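PDB 6NWZ: carbohydrate deacetylase Agd3 from Neosartorya fumigata, which is a zinc-binding carbohydrate esterase that probably de-N-acetylates the exopolysaccharide galactosaminogalactan and is required for Aspergillus fumigatus biofilm formation. Local coordinates for residues A[256-261]-A[270-275]; A[494-499]-A[543-548]; A[547-552]-A[567-572]. All coordinates share one frame; numbering follows the deposited sequence.

In the fold
The three contacts lie in the deacetylase domain, around the ends of neighbouring parallel strands 252-257 and 542-546. Asp256 of contact 1 and His546 of contact 2 bind separate zinc ions, and their side chains come within about 3 Å of each other. The centres of contacts 1 and 2 are 13 Å apart, those of contacts 2 and 3 only 9 Å. Gln547, shared by contacts 2 and 3, ties them to contact 1: its OE1 probably accepts from Ile273 N at 3.0 Å. Asn549 of contact 3 joins contact 2 in turn, its ND2 lying 2.9 Å from Tyr497 O, and its side chain is about 4 Å from that of His546.

Contact 1. Residues A[256-261]-A[270-275]; sequences DMFLVT and TFRITV. With ZN (zinc ion), chain L.
An arginine clasp on a backbone carbonyl and a two-residue antiparallel bridge, Thr261 with Phe271, close the loop that follows strand 252-257 beside a zinc site. Arg272 stretches out with CG opposite the main-chain N (chi1 -178°), and this extended chain carries the guanidinium to Phe258 O. NE meets that oxygen at 3.1 Å and NH2 at 3.3 Å, a side-on grip on one atom. The oxygen lies at the guanidinium edge, in its plane, while both nitrogens approach from the same face of the carbonyl, NE well above its plane. NH2 also comes to the edge of the Phe258 ring, 3.5 Å from CD1, and forms a salt bridge with Asp368, whose carboxylate should balance the guanidinium charge. The gripped carbonyl belongs to a type II beta turn, Asp256 to Leu259, that begins at the metal ligand itself: Asp256 OD1 binds zinc at 2.0 Å, with His388 and His392 as the other protein ligands. Beyond the turn, Thr261 and Phe271 form a hydrogen-bonded pair, Phe271 N to Thr261 O at 3.1 Å and Thr261 N to Phe271 O at 3.2 Å. Branched Val260 suits its place between them and the arginine, CG1 resting on Thr270 CB and CG2 on the aliphatic part of Arg272. Deeper, flexible Met257 bends so that SD reaches Ile273 CG2 at 3.7 Å, next to helix 369-375.

Contact 2. Residues A[494-499]-A[543-548]; sequences TRIYYN and YMFHQA. With ZN (zinc ion), chain M.
Tyr498 and the zinc ligand His546 form an edge-to-face pair, the edge of the phenol ring toward the face of the imidazole, with the planes at 67° and the centroids 5.7 Å apart. With the tyrosine CG between backbone N and carbonyl carbon (chi1 85°), the phenol is carried to the side where its edge faces the imidazole. At the rim of the imidazole the two nitrogens have different work. NE2 binds zinc at 2.3 Å, together with Asp255 from strand 252-257. ND1 gives its hydrogen to a water at 2.7 Å, and the same water donates to Ile496 O at 2.8 Å. Histidine suits the place because one ring can offer a lone pair to the metal and an N-H on its other nitrogen, and the water link should limit rotation of the ring. Strand 542-546 runs parallel beside 252-257 in the sheet of the deacetylase domain and delivers His546 at its C-terminal end, where the chain passes into a short 3-10 turn. A second water spans the segments there, donating to Tyr498 O and accepting from Ala548 N at 3.0 Å. One residue back along the strand from His546, Phe545 points its ring edge at Ile496, CE1 being 4.0 Å from CB, while the Thr494 side chain runs about at right angles to that of Phe545, OG1 3.4 Å from CE1. Branched isoleucine and threonine offer compact surfaces to the phenylalanine, whose ring also meets Trp573 and Phe570 edge-to-face. Two residues before Phe545, Tyr543 sets its ring edge against Thr494 CG2 and packs on helix 520-536. Outside the segments, Asn549 ND2 donates to Tyr497 O and Asn549 OD1 accepts from His546 N, which would help place both the loop and the zinc ligand.

Contact 3. Residues A[547-552]-A[567-572]; sequences QANLRN and YSIFQA
Backbone polar groups bring the loop 547-552 to the start of helix 569-584: Phe570 N donates to Asn549 O at 3.2 Å, and a bridging water donates to Arg551 O while accepting from Ile569 N at 3.1 Å. These first-turn N-H groups have no helical carbonyl ahead of them, so the loop and water serve instead. Side chains cap the helix within 567-572. Ser568 and Gln571 form a capping box, Gln571 N reaching Ser568 OG at 3.0 Å; Gln571 OE1 accepts from both Ser568 N and OG, the latter in the carbonyl plane on a lone pair. Serine, short with its hydroxyl set between N and carbonyl carbon (chi1 68°), suits this N-cap. Asn552 turns its ND2 back to Leu550 O at 2.9 Å, and also donates to Asp277 O. An apolar contact finishes the join: Leu550 CD2 touches Phe570 CD2 at 3.5 Å, the two side chains lying side by side. Ile569 CD1 also packs against the amide of Asn549, whose ND2 donates to Tyr497 O. Leu550 and Phe570 both pack on Ile254 of strand 252-257, whereas Asn552 and Gln571 meet Ile281 of helix 275-289.

Contact 1. Residues A[256-261]-A[270-275]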
loop_
_atom_site.group_PDB
_atom_site.type_symbol
_atom_site.label_atom_id
_atom_site.label_comp_id
_atom_site.label_asym_id
_atom_site.label_seq_id
_atom_site.Cartn_x
_atom_site.Cartn_y
_atom_site.Cartn_z
ATOM N N ASP A 256 -4.383 13.308 17.044
ATOM C CA ASP A 256 -4.304 14.415 17.996
ATOM C C ASP A 256 -5.438 15.423 17.835
ATOM O O ASP A 256 -5.291 16.585 18.222
ATOM C CB ASP A 256 -2.957 15.139 17.901
ATOM C CG ASP A 256 -1.785 14.239 18.225
ATOM O OD1 ASP A 256 -1.998 13.031 18.464
ATOM O OD2 ASP A 256 -0.644 14.748 18.248
ATOM N N MET A 257 -6.578 15.008 17.285
ATOM C CA MET A 257 -7.704 15.926 17.164
ATOM C C MET A 257 -8.233 16.310 18.542
ATOM O O MET A 257 -8.392 15.460 19.425
ATOM C CB MET A 257 -8.824 15.316 16.327
ATOM C CG MET A 257 -10.002 16.260 16.080
ATOM S SD MET A 257 -9.587 17.776 15.176
ATOM C CE MET A 257 -8.925 17.097 13.659
ATOM N N PHE A 258 -8.504 17.606 18.708
ATOM C CA PHE A 258 -8.923 18.315 19.913
ATOM C C PHE A 258 -7.738 18.653 20.815
ATOM O O PHE A 258 -7.926 19.363 21.801
ATOM C CB PHE A 258 -9.987 17.566 20.739
ATOM C CG PHE A 258 -11.339 17.513 20.084
ATOM C CD1 PHE A 258 -12.273 18.511 20.311
ATOM C CD2 PHE A 258 -11.675 16.466 19.242
ATOM C CE1 PHE A 258 -13.515 18.466 19.708
ATOM C CE2 PHE A 258 -12.915 16.416 18.638
ATOM C CZ PHE A 258 -13.836 17.413 18.870
ATOM N N LEU A 259 -6.531 18.185 20.514
ATOM C CA LEU A 259 -5.360 18.518 21.309
ATOM C C LEU A 259 -4.682 19.776 20.777
ATOM O O LEU A 259 -4.920 20.217 19.650
ATOM C CB LEU A 259 -4.353 17.364 21.310
ATOM C CG LEU A 259 -4.726 16.050 21.997
ATOM C CD1 LEU A 259 -3.560 15.071 21.955
ATOM C CD2 LEU A 259 -5.170 16.301 23.426
ATOM N N VAL A 260 -3.822 20.349 21.615
ATOM C CA VAL A 260 -2.907 21.417 21.232
ATOM C C VAL A 260 -1.514 20.815 21.116
ATOM O O VAL A 260 -1.066 20.100 22.021
ATOM C CB VAL A 260 -2.925 22.570 22.251
ATOM C CG1 VAL A 260 -1.914 23.639 21.870
ATOM C CG2 VAL A 260 -4.315 23.165 22.361
ATOM N N THR A 261 -0.836 21.089 20.009
ATOM C CA THR A 261 0.507 20.574 19.785
ATOM C C THR A 261 1.475 21.743 19.682
ATOM O O THR A 261 1.125 22.807 19.162
ATOM C CB THR A 261 0.585 19.695 18.517
ATOM O OG1 THR A 261 0.340 20.492 17.358
ATOM C CG2 THR A 261 -0.441 18.552 18.572
ATOM N N THR A 270 2.135 27.455 19.761
ATOM C CA THR A 270 1.231 26.320 19.829
ATOM C C THR A 270 0.107 26.514 18.825
ATOM O O THR A 270 -0.269 27.645 18.504
ATOM C CB THR A 270 0.639 26.160 21.233
ATOM O OG1 THR A 270 -0.224 27.270 21.511
ATOM C CG2 THR A 270 1.747 26.113 22.273
ATOM N N PHE A 271 -0.434 25.402 18.332
ATOM C CA PHE A 271 -1.553 25.467 17.405
ATOM C C PHE A 271 -2.603 24.425 17.763
ATOM O O PHE A 271 -2.273 23.297 18.142
ATOM C CB PHE A 271 -1.108 25.268 15.952
ATOM C CG PHE A 271 -2.239 25.340 14.971
ATOM C CD1 PHE A 271 -2.828 26.557 14.661
ATOM C CD2 PHE A 271 -2.738 24.191 14.382
ATOM C CE1 PHE A 271 -3.880 26.629 13.768
ATOM C CE2 PHE A 271 -3.790 24.253 13.491
ATOM C CZ PHE A 271 -4.364 25.472 13.183
ATOM N N ARG A 272 -3.870 24.828 17.647
ATOM C CA ARG A 272 -5.024 23.943 17.749
ATOM C C ARG A 272 -5.955 24.252 16.589
ATOM O O ARG A 272 -6.350 25.408 16.401
ATOM C CB ARG A 272 -5.765 24.120 19.080
ATOM C CG ARG A 272 -6.957 23.187 19.263
ATOM C CD ARG A 272 -7.662 23.463 20.580
ATOM N NE ARG A 272 -8.510 22.358 21.020
ATOM C CZ ARG A 272 -9.837 22.359 20.954
ATOM N NH1 ARG A 272 -10.473 23.409 20.461
ATOM N NH2 ARG A 272 -10.527 21.310 21.385
ATOM N N ILE A 273 -6.298 23.224 15.812
ATOM C CA ILE A 273 -7.116 23.389 14.614
ATOM C C ILE A 273 -8.405 24.121 14.976
ATOM O O ILE A 273 -8.920 23.978 16.092
ATOM C CB ILE A 273 -7.396 22.021 13.954
ATOM C CG1 ILE A 273 -7.670 22.187 12.457
ATOM C CG2 ILE A 273 -8.543 21.288 14.650
ATOM C CD1 ILE A 273 -6.443 22.586 11.661
ATOM N N THR A 274 -8.916 24.935 14.056
ATOM C CA THR A 274 -10.101 25.740 14.315
ATOM C C THR A 274 -11.268 25.282 13.445
ATOM O O THR A 274 -11.133 24.420 12.575
ATOM C CB THR A 274 -9.818 27.227 14.074
ATOM O OG1 THR A 274 -9.551 27.446 12.684
ATOM C CG2 THR A 274 -8.619 27.672 14.886
ATOM N N VAL A 275 -12.432 25.882 13.704
ATOM C CA VAL A 275 -13.620 25.583 12.910
ATOM C C VAL A 275 -13.445 26.074 11.477
ATOM O O VAL A 275 -13.862 25.404 10.524
ATOM C CB VAL A 275 -14.869 26.189 13.575
ATOM C CG1 VAL A 275 -16.049 26.181 12.617
ATOM C CG2 VAL A 275 -15.212 25.427 14.854
HETATM ZN ZN ZN L . -0.945 11.420 18.950
#

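Contact 2. Residues A[494-499]-A[543-548]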
loop_
_atom_site.group_PDB
_atom_site.type_symbol
_atom_site.label_atom_id
_atom_site.label_comp_id
_atom_site.label_asym_id
_atom_site.label_seq_id
_atom_site.Cartn_x
_atom_site.Cartn_y
_atom_site.Cartn_z
ATOM N N THR A 494 5.382 10.201 7.047
ATOM C CA THR A 494 5.711 11.142 5.988
ATOM C C THR A 494 6.571 12.260 6.557
ATOM O O THR A 494 6.705 12.417 7.775
ATOM C CB THR A 494 4.446 11.725 5.345
ATOM O OG1 THR A 494 3.731 12.494 6.320
ATOM C CG2 THR A 494 3.548 10.610 4.841
ATOM N N ARG A 495 7.156 13.047 5.654
ATOM C CA ARG A 495 7.902 14.242 6.029
ATOM C C ARG A 495 6.996 15.411 6.393
ATOM O O ARG A 495 7.501 16.505 6.678
ATOM C CB ARG A 495 8.854 14.639 4.896
ATOM C CG ARG A 495 9.983 13.642 4.691
ATOM C CD ARG A 495 10.619 13.769 3.321
ATOM N NE ARG A 495 11.597 12.710 3.085
ATOM C CZ ARG A 495 11.296 11.507 2.604
ATOM N NH1 ARG A 495 10.040 11.205 2.300
ATOM N NH2 ARG A 495 12.251 10.606 2.423
ATOM N N ILE A 496 5.678 15.214 6.373
ATOM C CA ILE A 496 4.743 16.158 6.971
ATOM C C ILE A 496 4.695 15.834 8.459
ATOM O O ILE A 496 3.947 14.949 8.890
ATOM C CB ILE A 496 3.349 16.068 6.323
ATOM C CG1 ILE A 496 3.462 16.144 4.798
ATOM C CG2 ILE A 496 2.448 17.171 6.843
ATOM C CD1 ILE A 496 4.107 17.415 4.289
ATOM N N TYR A 497 5.504 16.537 9.247
ATOM C CA TYR A 497 5.793 16.112 10.608
ATOM C C TYR A 497 4.667 16.488 11.570
ATOM O O TYR A 497 3.875 17.404 11.328
ATOM C CB TYR A 497 7.119 16.706 11.076
ATOM C CG TYR A 497 8.305 16.236 10.261
ATOM C CD1 TYR A 497 8.743 14.918 10.337
ATOM C CD2 TYR A 497 8.976 17.102 9.407
ATOM C CE1 TYR A 497 9.824 14.475 9.593
ATOM C CE2 TYR A 497 10.061 16.668 8.657
ATOM C CZ TYR A 497 10.479 15.352 8.756
ATOM O OH TYR A 497 11.553 14.902 8.019
ATOM N N TYR A 498 4.624 15.767 12.694
ATOM C CA TYR A 498 3.487 15.841 13.605
ATOM C C TYR A 498 3.360 17.204 14.269
ATOM O O TYR A 498 2.261 17.588 14.685
ATOM C CB TYR A 498 3.614 14.766 14.682
ATOM C CG TYR A 498 4.468 15.178 15.865
ATOM C CD1 TYR A 498 5.857 15.174 15.782
ATOM C CD2 TYR A 498 3.885 15.577 17.063
ATOM C CE1 TYR A 498 6.642 15.552 16.866
ATOM C CE2 TYR A 498 4.661 15.956 18.148
ATOM C CZ TYR A 498 6.037 15.941 18.044
ATOM O OH TYR A 498 6.808 16.317 19.121
ATOM N N ASN A 499 4.464 17.931 14.410
ATOM C CA ASN A 499 4.492 19.187 15.147
ATOM C C ASN A 499 4.702 20.372 14.212
ATOM O O ASN A 499 5.358 21.356 14.565
ATOM C CB ASN A 499 5.569 19.151 16.228
ATOM C CG ASN A 499 6.948 18.830 15.675
ATOM O OD1 ASN A 499 7.079 18.274 14.586
ATOM N ND2 ASN A 499 7.986 19.178 16.431
ATOM N N TYR A 543 -1.549 6.108 6.212
ATOM C CA TYR A 543 -0.544 7.155 6.325
ATOM C C TYR A 543 -0.820 8.016 7.551
ATOM O O TYR A 543 -1.975 8.295 7.886
ATOM C CB TYR A 543 -0.495 8.009 5.041
ATOM C CG TYR A 543 0.013 7.229 3.844
ATOM C CD1 TYR A 543 -0.833 6.389 3.128
ATOM C CD2 TYR A 543 1.345 7.310 3.444
ATOM C CE1 TYR A 543 -0.373 5.658 2.043
ATOM C CE2 TYR A 543 1.813 6.580 2.356
ATOM C CZ TYR A 543 0.948 5.756 1.661
ATOM O OH TYR A 543 1.395 5.026 0.581
ATOM N N MET A 544 0.255 8.435 8.211
ATOM C CA MET A 544 0.190 9.115 9.498
ATOM C C MET A 544 0.275 10.626 9.311
ATOM O O MET A 544 1.245 11.131 8.731
ATOM C CB MET A 544 1.323 8.632 10.399
ATOM C CG MET A 544 1.451 9.400 11.695
ATOM S SD MET A 544 3.153 9.408 12.282
ATOM C CE MET A 544 3.929 10.409 11.016
ATOM N N PHE A 545 -0.728 11.342 9.821
ATOM C CA PHE A 545 -0.711 12.800 9.883
ATOM C C PHE A 545 -1.248 13.238 11.241
ATOM O O PHE A 545 -1.703 12.420 12.047
ATOM C CB PHE A 545 -1.521 13.430 8.741
ATOM C CG PHE A 545 -1.021 13.066 7.367
ATOM C CD1 PHE A 545 0.084 13.703 6.824
ATOM C CD2 PHE A 545 -1.652 12.082 6.622
ATOM C CE1 PHE A 545 0.550 13.367 5.560
ATOM C CE2 PHE A 545 -1.192 11.741 5.358
ATOM C CZ PHE A 545 -0.089 12.385 4.826
ATOM N N HIS A 546 -1.190 14.546 11.495
ATOM C CA HIS A 546 -1.579 15.091 12.790
ATOM C C HIS A 546 -2.378 16.373 12.598
ATOM O O HIS A 546 -2.359 16.988 11.529
ATOM C CB HIS A 546 -0.351 15.333 13.675
ATOM C CG HIS A 546 0.336 14.069 14.087
ATOM N ND1 HIS A 546 1.064 13.298 13.205
ATOM C CD2 HIS A 546 0.379 13.424 15.276
ATOM C CE1 HIS A 546 1.537 12.238 13.837
ATOM N NE2 HIS A 546 1.136 12.291 15.095
ATOM N N GLN A 547 -3.082 16.773 13.666
ATOM C CA GLN A 547 -4.082 17.832 13.549
ATOM C C GLN A 547 -3.463 19.156 13.121
ATOM O O GLN A 547 -4.092 19.922 12.380
ATOM C CB GLN A 547 -4.833 17.994 14.876
ATOM C CG GLN A 547 -3.965 18.415 16.059
ATOM C CD GLN A 547 -3.869 19.925 16.229
ATOM O OE1 GLN A 547 -4.739 20.672 15.780
ATOM N NE2 GLN A 547 -2.805 20.378 16.883
ATOM N N ALA A 548 -2.236 19.439 13.562
ATOM C CA ALA A 548 -1.588 20.685 13.177
ATOM C C ALA A 548 -1.357 20.775 11.674
ATOM O O ALA A 548 -1.212 21.885 11.150
ATOM C CB ALA A 548 -0.261 20.837 13.925
HETATM ZN ZN ZN M . 0.705 10.204 16.062
HETATM O O HOH W 1 2.179 14.313 10.972
HETATM O O HOH W 2 -0.440 18.043 15.463
#

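Contact 3. Residues A[547-552]-A[567-572]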
loop_
_atom_site.group_PDB
_atom_site.type_symbol
_atom_site.label_atom_id
_atom_site.label_comp_id
_atom_site.label_asym_id
_atom_site.label_seq_id
_atom_site.Cartn_x
_atom_site.Cartn_y
_atom_site.Cartn_z
ATOM N N GLN A 547 -3.082 16.773 13.666
ATOM C CA GLN A 547 -4.082 17.832 13.549
ATOM C C GLN A 547 -3.463 19.156 13.121
ATOM O O GLN A 547 -4.092 19.922 12.380
ATOM C CB GLN A 547 -4.833 17.994 14.876
ATOM C CG GLN A 547 -3.965 18.415 16.059
ATOM C CD GLN A 547 -3.869 19.925 16.229
ATOM O OE1 GLN A 547 -4.739 20.672 15.780
ATOM N NE2 GLN A 547 -2.805 20.378 16.883
ATOM N N ALA A 548 -2.236 19.439 13.562
ATOM C CA ALA A 548 -1.588 20.685 13.177
ATOM C C ALA A 548 -1.357 20.775 11.674
ATOM O O ALA A 548 -1.212 21.885 11.150
ATOM C CB ALA A 548 -0.261 20.837 13.925
ATOM N N ASN A 549 -1.330 19.640 10.968
ATOM C CA ASN A 549 -1.074 19.644 9.530
ATOM C C ASN A 549 -2.255 20.154 8.713
ATOM O O ASN A 549 -2.090 20.397 7.512
ATOM C CB ASN A 549 -0.707 18.237 9.042
ATOM C CG ASN A 549 0.445 17.623 9.819
ATOM O OD1 ASN A 549 0.540 16.401 9.941
ATOM N ND2 ASN A 549 1.324 18.466 10.346
ATOM N N LEU A 550 -3.432 20.309 9.316
ATOM C CA LEU A 550 -4.618 20.735 8.585
ATOM C C LEU A 550 -4.784 22.248 8.556
ATOM O O LEU A 550 -5.790 22.736 8.030
ATOM C CB LEU A 550 -5.873 20.092 9.190
ATOM C CG LEU A 550 -5.916 18.569 9.353
ATOM C CD1 LEU A 550 -7.327 18.115 9.686
ATOM C CD2 LEU A 550 -5.415 17.858 8.117
ATOM N N ARG A 551 -3.828 22.999 9.102
ATOM C CA ARG A 551 -3.950 24.450 9.153
ATOM C C ARG A 551 -4.002 25.022 7.744
ATOM O O ARG A 551 -3.054 24.871 6.967
ATOM C CB ARG A 551 -2.780 25.059 9.925
ATOM C CG ARG A 551 -2.989 26.530 10.241
ATOM C CD ARG A 551 -1.678 27.247 10.486
ATOM N NE ARG A 551 -1.896 28.596 10.996
ATOM C CZ ARG A 551 -1.485 29.022 12.185
ATOM N NH1 ARG A 551 -0.812 28.211 12.989
ATOM N NH2 ARG A 551 -1.733 30.266 12.565
ATOM N N ASN A 552 -5.109 25.679 7.416
ATOM C CA ASN A 552 -5.308 26.254 6.087
ATOM C C ASN A 552 -6.050 27.585 6.086
ATOM O O ASN A 552 -5.789 28.410 5.204
ATOM C CB ASN A 552 -6.076 25.259 5.192
ATOM C CG ASN A 552 -7.528 25.094 5.612
ATOM O OD1 ASN A 552 -8.414 25.783 5.106
ATOM N ND2 ASN A 552 -7.778 24.173 6.537
ATOM N N TYR A 567 -3.694 25.944 0.548
ATOM C CA TYR A 567 -3.510 24.543 0.903
ATOM C C TYR A 567 -2.820 24.396 2.255
ATOM O O TYR A 567 -1.816 25.058 2.532
ATOM C CB TYR A 567 -2.663 23.836 -0.155
ATOM C CG TYR A 567 -3.340 23.578 -1.481
ATOM C CD1 TYR A 567 -4.443 22.740 -1.566
ATOM C CD2 TYR A 567 -2.859 24.152 -2.651
ATOM C CE1 TYR A 567 -5.057 22.489 -2.781
ATOM C CE2 TYR A 567 -3.464 23.905 -3.872
ATOM C CZ TYR A 567 -4.563 23.073 -3.930
ATOM O OH TYR A 567 -5.173 22.820 -5.138
ATOM N N SER A 568 -3.347 23.502 3.088
ATOM C CA SER A 568 -2.584 23.032 4.236
ATOM C C SER A 568 -1.465 22.105 3.764
ATOM O O SER A 568 -1.462 21.626 2.626
ATOM C CB SER A 568 -3.487 22.294 5.223
ATOM O OG SER A 568 -3.941 21.068 4.672
ATOM N N ILE A 569 -0.504 21.848 4.655
ATOM C CA ILE A 569 0.570 20.925 4.297
ATOM C C ILE A 569 0.014 19.521 4.094
ATOM O O ILE A 569 0.554 18.739 3.300
ATOM C CB ILE A 569 1.695 20.947 5.348
ATOM C CG1 ILE A 569 1.147 20.659 6.744
ATOM C CG2 ILE A 569 2.425 22.278 5.328
ATOM C CD1 ILE A 569 2.213 20.683 7.819
ATOM N N PHE A 570 -1.073 19.178 4.787
ATOM C CA PHE A 570 -1.721 17.892 4.559
ATOM C C PHE A 570 -2.363 17.841 3.178
ATOM O O PHE A 570 -2.172 16.876 2.429
ATOM C CB PHE A 570 -2.759 17.624 5.648
ATOM C CG PHE A 570 -3.689 16.494 5.327
ATOM C CD1 PHE A 570 -3.275 15.180 5.467
ATOM C CD2 PHE A 570 -4.974 16.742 4.874
ATOM C CE1 PHE A 570 -4.128 14.135 5.166
ATOM C CE2 PHE A 570 -5.833 15.701 4.574
ATOM C CZ PHE A 570 -5.409 14.398 4.718
ATOM N N GLN A 571 -3.130 18.873 2.821
ATOM C CA GLN A 571 -3.756 18.902 1.503
ATOM C C GLN A 571 -2.713 18.906 0.390
ATOM O O GLN A 571 -2.877 18.220 -0.626
ATOM C CB GLN A 571 -4.672 20.117 1.389
ATOM C CG GLN A 571 -5.864 20.064 2.328
ATOM C CD GLN A 571 -6.560 21.401 2.450
ATOM O OE1 GLN A 571 -6.128 22.270 3.209
ATOM N NE2 GLN A 571 -7.640 21.579 1.699
ATOM N N ALA A 572 -1.627 19.666 0.564
ATOM C CA ALA A 572 -0.580 19.698 -0.453
ATOM C C ALA A 572 0.025 18.320 -0.679
ATOM O O ALA A 572 0.420 17.990 -1.805
ATOM C CB ALA A 572 0.513 20.692 -0.060
HETATM O O HOH W 3 -0.671 24.089 6.744
#